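Local coordinates for protein DNA alpha-glucosyltransferase (Enterobacteria phage T4, PDB 1YA6) that is a phage glycosyltransferase of the GT-B clan, with two parallel-sheet domains and bound uridine-5'-diphosphate near the junction between them, at residues 27-32 with 393-398; 174-179 with 304-309. All coordinates share one frame; numbering follows the deposited sequence.

Contact 1: 27-32 with 393-398; sequences RDWFIK and CFKEQF
With CG turned anti to its backbone N (chi1 -174°), Trp29 of helix 18-32 holds its indole beside its own carbonyl carbon, and from there one indole face meets Phe394 CB on helix 390-402; Phe398, in the same rotamer class, directs its own ring toward the indole. Together the three form an aromatic cluster that docks the last helix of the chain against the N-terminal parallel-sheet domain, the crossover by the C-terminal helix that is characteristic of the GT-B fold. The two short helical segments cross at -77°, and their axes stay 10.9 Å apart, a wide spacing consistent with large aromatic side chains lying between the helices. No hydrogen bond links the segments; the contact is carried by packing, almost all of it apolar.

The indole meets its partners in different ways. Phe394 CB sits 3.4 Å from the centroid of the Trp29 five-membered ring and only 7° off its normal, a clear CH-pi contact. The phenyl ring beyond that carbon slides past the indole obliquely and continues to Pro180. In the plane of the indole, at its edge, Phe398 CD2 approaches Trp29 CZ3 at 3.6 Å, while Phe398 CB lies 3.6 Å from Trp29 CH2. These two side chains cross at about a right angle, though their rings are oblique. The backbone also takes part: Trp29 CZ2 comes within 3.7 Å of Lys395 N, whereas the ammonium of Lys395 turns to a salt bridge with Asp399.

Phe30 ties this cluster to the sheet. Its side chain touches Ile6 and Val37 on strands 5-10 and 36-42, and Trp29 CE3 lies over one face of its ring, toward the rim. The same ring also reaches helix 390-402, with Phe30 CE2 3.8 Å from Phe398 CD2.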
# COMPACT_ATOMS: atom_id res chain seq x y z
N ARG C 27 0.83 13.89 3.63
CA ARG C 27 0.27 15.00 4.38
C ARG C 27 0.90 15.03 5.78
O ARG C 27 1.37 16.07 6.24
CB ARG C 27 -1.24 14.85 4.49
CG ARG C 27 -1.86 15.81 5.47
CD ARG C 27 -3.37 15.86 5.33
NE ARG C 27 -3.98 16.56 6.46
CZ ARG C 27 -4.15 16.03 7.67
NH1 ARG C 27 -4.70 16.74 8.64
NH2 ARG C 27 -3.79 14.77 7.90
N ASP C 28 0.92 13.88 6.43
CA ASP C 28 1.48 13.78 7.77
C ASP C 28 2.89 14.31 7.86
O ASP C 28 3.22 15.05 8.79
CB ASP C 28 1.44 12.33 8.26
CG ASP C 28 0.04 11.84 8.53
OD1 ASP C 28 -0.76 12.63 9.09
OD2 ASP C 28 -0.27 10.68 8.20
N TRP C 29 3.73 13.96 6.89
CA TRP C 29 5.13 14.39 6.87
C TRP C 29 5.32 15.90 6.70
O TRP C 29 6.14 16.51 7.38
CB TRP C 29 5.87 13.67 5.75
CG TRP C 29 7.33 13.93 5.73
CD1 TRP C 29 8.29 13.26 6.42
CD2 TRP C 29 8.00 14.97 5.00
NE1 TRP C 29 9.53 13.81 6.17
CE2 TRP C 29 9.38 14.86 5.30
CE3 TRP C 29 7.58 15.97 4.12
CZ2 TRP C 29 10.33 15.72 4.76
CZ3 TRP C 29 8.53 16.83 3.58
CH2 TRP C 29 9.89 16.70 3.90
N PHE C 30 4.59 16.51 5.76
CA PHE C 30 4.71 17.95 5.54
C PHE C 30 4.27 18.69 6.80
O PHE C 30 4.90 19.64 7.23
CB PHE C 30 3.82 18.41 4.37
CG PHE C 30 4.44 18.22 3.02
CD1 PHE C 30 3.92 17.28 2.13
CD2 PHE C 30 5.53 18.99 2.62
CE1 PHE C 30 4.47 17.12 0.86
CE2 PHE C 30 6.09 18.83 1.35
CZ PHE C 30 5.56 17.89 0.47
N ILE C 31 3.18 18.24 7.40
CA ILE C 31 2.68 18.85 8.62
C ILE C 31 3.73 18.71 9.73
O ILE C 31 4.06 19.68 10.42
CB ILE C 31 1.36 18.20 9.05
CG1 ILE C 31 0.28 18.49 8.02
CG2 ILE C 31 0.95 18.72 10.41
CD1 ILE C 31 -1.08 17.91 8.36
N LYS C 32 4.25 17.50 9.88
CA LYS C 32 5.28 17.20 10.88
C LYS C 32 6.52 18.07 10.67
O LYS C 32 7.28 18.29 11.60
CB LYS C 32 5.64 15.71 10.80
CG LYS C 32 6.71 15.23 11.77
CD LYS C 32 6.36 13.82 12.25
CE LYS C 32 7.43 13.22 13.16
NZ LYS C 32 8.73 12.98 12.44
N CYS C 393 12.68 8.79 3.19
CA CYS C 393 12.16 8.93 1.84
C CYS C 393 11.55 10.24 1.40
O CYS C 393 11.80 10.71 0.28
CB CYS C 393 11.16 7.82 1.57
SG CYS C 393 11.88 6.19 1.78
N PHE C 394 10.73 10.84 2.27
CA PHE C 394 10.11 12.10 1.91
C PHE C 394 11.14 13.22 1.90
O PHE C 394 11.03 14.16 1.11
CB PHE C 394 8.95 12.42 2.86
CG PHE C 394 7.66 11.76 2.48
CD1 PHE C 394 7.09 10.77 3.28
CD2 PHE C 394 7.03 12.09 1.27
CE1 PHE C 394 5.92 10.11 2.88
CE2 PHE C 394 5.86 11.43 0.87
CZ PHE C 394 5.31 10.45 1.67
N LYS C 395 12.13 13.12 2.78
CA LYS C 395 13.20 14.12 2.85
C LYS C 395 13.94 14.02 1.52
O LYS C 395 14.34 15.01 0.93
CB LYS C 395 14.15 13.81 4.02
CG LYS C 395 15.24 14.85 4.27
CD LYS C 395 14.69 16.11 4.93
CE LYS C 395 14.86 17.36 4.04
NZ LYS C 395 16.29 17.61 3.64
N GLU C 396 14.10 12.79 1.07
CA GLU C 396 14.76 12.49 -0.20
C GLU C 396 13.98 13.21 -1.31
O GLU C 396 14.53 14.02 -2.05
CB GLU C 396 14.69 10.97 -0.40
CG GLU C 396 15.71 10.32 -1.30
CD GLU C 396 15.88 8.85 -0.92
OE1 GLU C 396 16.48 8.59 0.16
OE2 GLU C 396 15.40 7.95 -1.66
N GLN C 397 12.68 12.91 -1.39
CA GLN C 397 11.79 13.49 -2.39
C GLN C 397 11.61 15.00 -2.25
O GLN C 397 11.39 15.69 -3.25
CB GLN C 397 10.43 12.80 -2.32
CG GLN C 397 10.53 11.28 -2.44
CD GLN C 397 9.29 10.55 -1.99
OE1 GLN C 397 9.29 9.32 -1.82
NE2 GLN C 397 8.21 11.29 -1.80
N PHE C 398 11.70 15.53 -1.03
CA PHE C 398 11.55 16.97 -0.81
C PHE C 398 12.77 17.72 -1.35
O PHE C 398 12.65 18.83 -1.87
CB PHE C 398 11.35 17.29 0.68
CG PHE C 398 11.14 18.76 0.97
CD1 PHE C 398 12.19 19.67 0.87
CD2 PHE C 398 9.88 19.24 1.32
CE1 PHE C 398 11.99 21.03 1.10
CE2 PHE C 398 9.68 20.60 1.56
CZ PHE C 398 10.73 21.49 1.45

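Contact 2: 174-179 with 304-309. With UDP (uridine-5'-diphosphate), chain I; NCO (cobalt hexammine(III)), chain F.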
# COMPACT_ATOMS: atom_id res chain seq x y z
N VAL C 174 12.69 12.35 -15.13
CA VAL C 174 11.92 11.45 -14.28
C VAL C 174 12.76 10.88 -13.16
O VAL C 174 13.72 10.15 -13.39
CB VAL C 174 11.33 10.31 -15.10
CG1 VAL C 174 10.57 9.35 -14.19
CG2 VAL C 174 10.41 10.87 -16.16
N TYR C 175 12.40 11.23 -11.93
CA TYR C 175 13.11 10.75 -10.75
C TYR C 175 12.43 9.54 -10.10
O TYR C 175 11.25 9.26 -10.34
CB TYR C 175 13.23 11.90 -9.74
CG TYR C 175 14.23 12.96 -10.15
CD1 TYR C 175 15.61 12.72 -10.06
CD2 TYR C 175 13.81 14.21 -10.60
CE1 TYR C 175 16.54 13.70 -10.40
CE2 TYR C 175 14.73 15.21 -10.95
CZ TYR C 175 16.10 14.94 -10.85
OH TYR C 175 17.03 15.92 -11.16
N ASN C 176 13.17 8.82 -9.28
CA ASN C 176 12.64 7.64 -8.62
C ASN C 176 12.16 7.96 -7.21
O ASN C 176 12.61 8.93 -6.59
CB ASN C 176 13.72 6.55 -8.56
CG ASN C 176 13.17 5.22 -8.15
OD1 ASN C 176 13.41 4.74 -7.03
ND2 ASN C 176 12.40 4.60 -9.03
N PHE C 177 11.24 7.14 -6.70
CA PHE C 177 10.73 7.35 -5.36
C PHE C 177 10.19 6.06 -4.79
O PHE C 177 9.99 5.08 -5.50
CB PHE C 177 9.62 8.42 -5.34
CG PHE C 177 8.24 7.89 -5.67
CD1 PHE C 177 7.33 7.61 -4.64
CD2 PHE C 177 7.85 7.65 -6.99
CE1 PHE C 177 6.07 7.10 -4.93
CE2 PHE C 177 6.59 7.14 -7.29
CZ PHE C 177 5.70 6.86 -6.26
N GLN C 178 9.95 6.07 -3.49
CA GLN C 178 9.40 4.95 -2.77
C GLN C 178 8.24 5.55 -1.96
O GLN C 178 8.38 6.64 -1.39
CB GLN C 178 10.44 4.35 -1.81
CG GLN C 178 11.69 3.79 -2.49
CD GLN C 178 12.76 3.40 -1.48
OE1 GLN C 178 12.51 2.61 -0.56
NE2 GLN C 178 13.95 3.94 -1.65
N PRO C 179 7.09 4.86 -1.91
CA PRO C 179 5.92 5.34 -1.16
C PRO C 179 6.19 5.10 0.32
O PRO C 179 5.92 4.02 0.85
CB PRO C 179 4.79 4.49 -1.73
CG PRO C 179 5.48 3.19 -2.02
CD PRO C 179 6.80 3.61 -2.63
N LEU C 304 10.17 -2.92 -10.98
CA LEU C 304 10.77 -3.17 -9.67
C LEU C 304 12.12 -2.48 -9.49
O LEU C 304 13.03 -2.64 -10.30
CB LEU C 304 10.94 -4.68 -9.45
CG LEU C 304 9.70 -5.57 -9.47
CD1 LEU C 304 10.10 -7.01 -9.19
CD2 LEU C 304 8.69 -5.09 -8.42
N GLN C 305 12.23 -1.72 -8.41
CA GLN C 305 13.48 -1.04 -8.10
C GLN C 305 13.68 -1.02 -6.59
O GLN C 305 14.43 -1.84 -6.07
CB GLN C 305 13.49 0.37 -8.69
CG GLN C 305 14.90 0.87 -8.95
CD GLN C 305 14.94 2.01 -9.95
OE1 GLN C 305 14.40 1.91 -11.04
NE2 GLN C 305 15.61 3.10 -9.58
N ARG C 306 13.01 -0.11 -5.89
CA ARG C 306 13.16 -0.03 -4.43
C ARG C 306 11.84 0.05 -3.69
O ARG C 306 11.80 -0.06 -2.47
CB ARG C 306 13.97 1.21 -4.04
CG ARG C 306 15.38 1.30 -4.61
CD ARG C 306 16.06 2.56 -4.09
NE ARG C 306 15.28 3.76 -4.42
CZ ARG C 306 15.48 4.96 -3.88
NH1 ARG C 306 14.71 5.98 -4.25
NH2 ARG C 306 16.42 5.15 -2.97
N SER C 307 10.76 0.23 -4.43
CA SER C 307 9.45 0.37 -3.82
C SER C 307 8.74 -0.87 -3.30
O SER C 307 8.40 -1.76 -4.07
CB SER C 307 8.50 1.09 -4.78
OG SER C 307 9.05 2.33 -5.21
N LEU C 308 8.54 -0.92 -1.99
CA LEU C 308 7.78 -2.00 -1.40
C LEU C 308 6.38 -1.39 -1.34
O LEU C 308 6.21 -0.21 -1.64
CB LEU C 308 8.27 -2.34 0.01
CG LEU C 308 9.41 -3.34 0.15
CD1 LEU C 308 9.64 -3.62 1.64
CD2 LEU C 308 9.07 -4.64 -0.59
N GLU C 309 5.39 -2.19 -0.94
CA GLU C 309 4.01 -1.73 -0.85
C GLU C 309 3.58 -1.47 0.59
O GLU C 309 4.09 -2.09 1.52
CB GLU C 309 3.10 -2.78 -1.47
CG GLU C 309 3.43 -3.05 -2.91
CD GLU C 309 2.45 -4.01 -3.54
OE1 GLU C 309 2.55 -5.23 -3.27
OE2 GLU C 309 1.56 -3.55 -4.29
N1 UDP I . -5.97 -1.34 2.87
C2 UDP I . -7.00 -1.06 3.73
N3 UDP I . -8.14 -1.80 3.52
C4 UDP I . -8.33 -2.78 2.58
C5 UDP I . -7.19 -3.04 1.75
C6 UDP I . -6.08 -2.33 1.92
O2 UDP I . -6.92 -0.23 4.62
O4 UDP I . -9.43 -3.35 2.50
C1' UDP I . -4.75 -0.53 3.01
C2' UDP I . -3.48 -1.35 3.18
O2' UDP I . -3.26 -1.59 4.56
C3' UDP I . -2.44 -0.42 2.56
C4' UDP I . -3.21 0.25 1.43
O4' UDP I . -4.61 0.20 1.81
O3' UDP I . -2.03 0.55 3.52
C5' UDP I . -3.05 -0.38 0.07
O5' UDP I . -1.78 -0.05 -0.48
PA UDP I . -0.75 -1.18 -0.95
O1A UDP I . 0.46 -0.48 -1.48
O2A UDP I . -0.61 -2.16 0.15
O3A UDP I . -1.49 -1.97 -2.19
PB UDP I . -2.54 -1.45 -3.34
O1B UDP I . -2.12 -2.10 -4.61
O2B UDP I . -3.91 -1.66 -2.83
O3B UDP I . -2.27 0.11 -3.46
CO NCO F . 0.73 0.11 -5.94
N1 NCO F . 0.20 -0.55 -4.12
N2 NCO F . 2.37 0.94 -5.14
N3 NCO F . 1.70 -1.60 -6.19
N4 NCO F . 1.29 0.75 -7.74
N5 NCO F . -0.93 -0.71 -6.73
N6 NCO F . -0.29 1.82 -5.62
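Arg306, Asn176 and Gln178 bury the greatest areas as the touching parts, 176-179 and 305-308, run nearly parallel. The bend of the Arg306 chain at chi3 (-57°) brings the guanidinium edge to Asn176, whose OD1 accepts two weak hydrogen bonds, from Arg306 NE at 3.4 Å and from Arg306 NH1 at 3.3 Å, both with N-H...O angles of 145°. Beside this weak forked pair, the Gln178 side chain crosses over one face of the guanidinium, almost at right angles to the arginine, and its CG packs 3.8 Å from Arg306 CB.

On the amide of Asn176 lies that of Gln305, stacked with planes 5° apart, CG of Asn176 being 3.5 Å from NE2 of Gln305. Farther along, Ser307 OG is hydrogen-bonded to His143, and Pro179 CG rests 3.5 Å from Leu308 O.

Segment 304-309 ends in the ligand site. Glu309 OE2 accepts hydrogen bonds from two ammines of cobalt hexammine, N3 at 2.7 Å and N1 at 3.3 Å, and is also salt-bridged to Lys212; its CB approaches UDP O1A.

Segment 174-179 comprises edge strand 174-176 of the N-terminal sheet and the loop after it, whereas 304-309 belongs to the second domain, so the contact lies across the interdomain cleft of the GT-B fold. Glu309 N-caps helix 310-318, and Gln178 and Leu308 both pack on helix 370-388.

Contact 2 is nested along the chain inside the loop closed by contact 1, and their centres lie 15 Å apart. Helix 390-402 joins them: the segment 393-398 that docks on helix 18-32 also reaches contact 2, where Glu396 OE2 forms a salt bridge of 3.3 Å with Arg306 NH2. Contact 1 thus brings the C-terminal end of the chain onto the N-terminal sheet domain. Both contacts join parts far apart in sequence, but contact 2 alone of the two joins the two sheet domains, and it alone reaches uridine-5'-diphosphate and cobalt hexammine; in contact 1 the side chain of Phe394 is about 12 Å from a bound uridine-5'-diphosphate and about 12 Å from a bound cobalt hexammine.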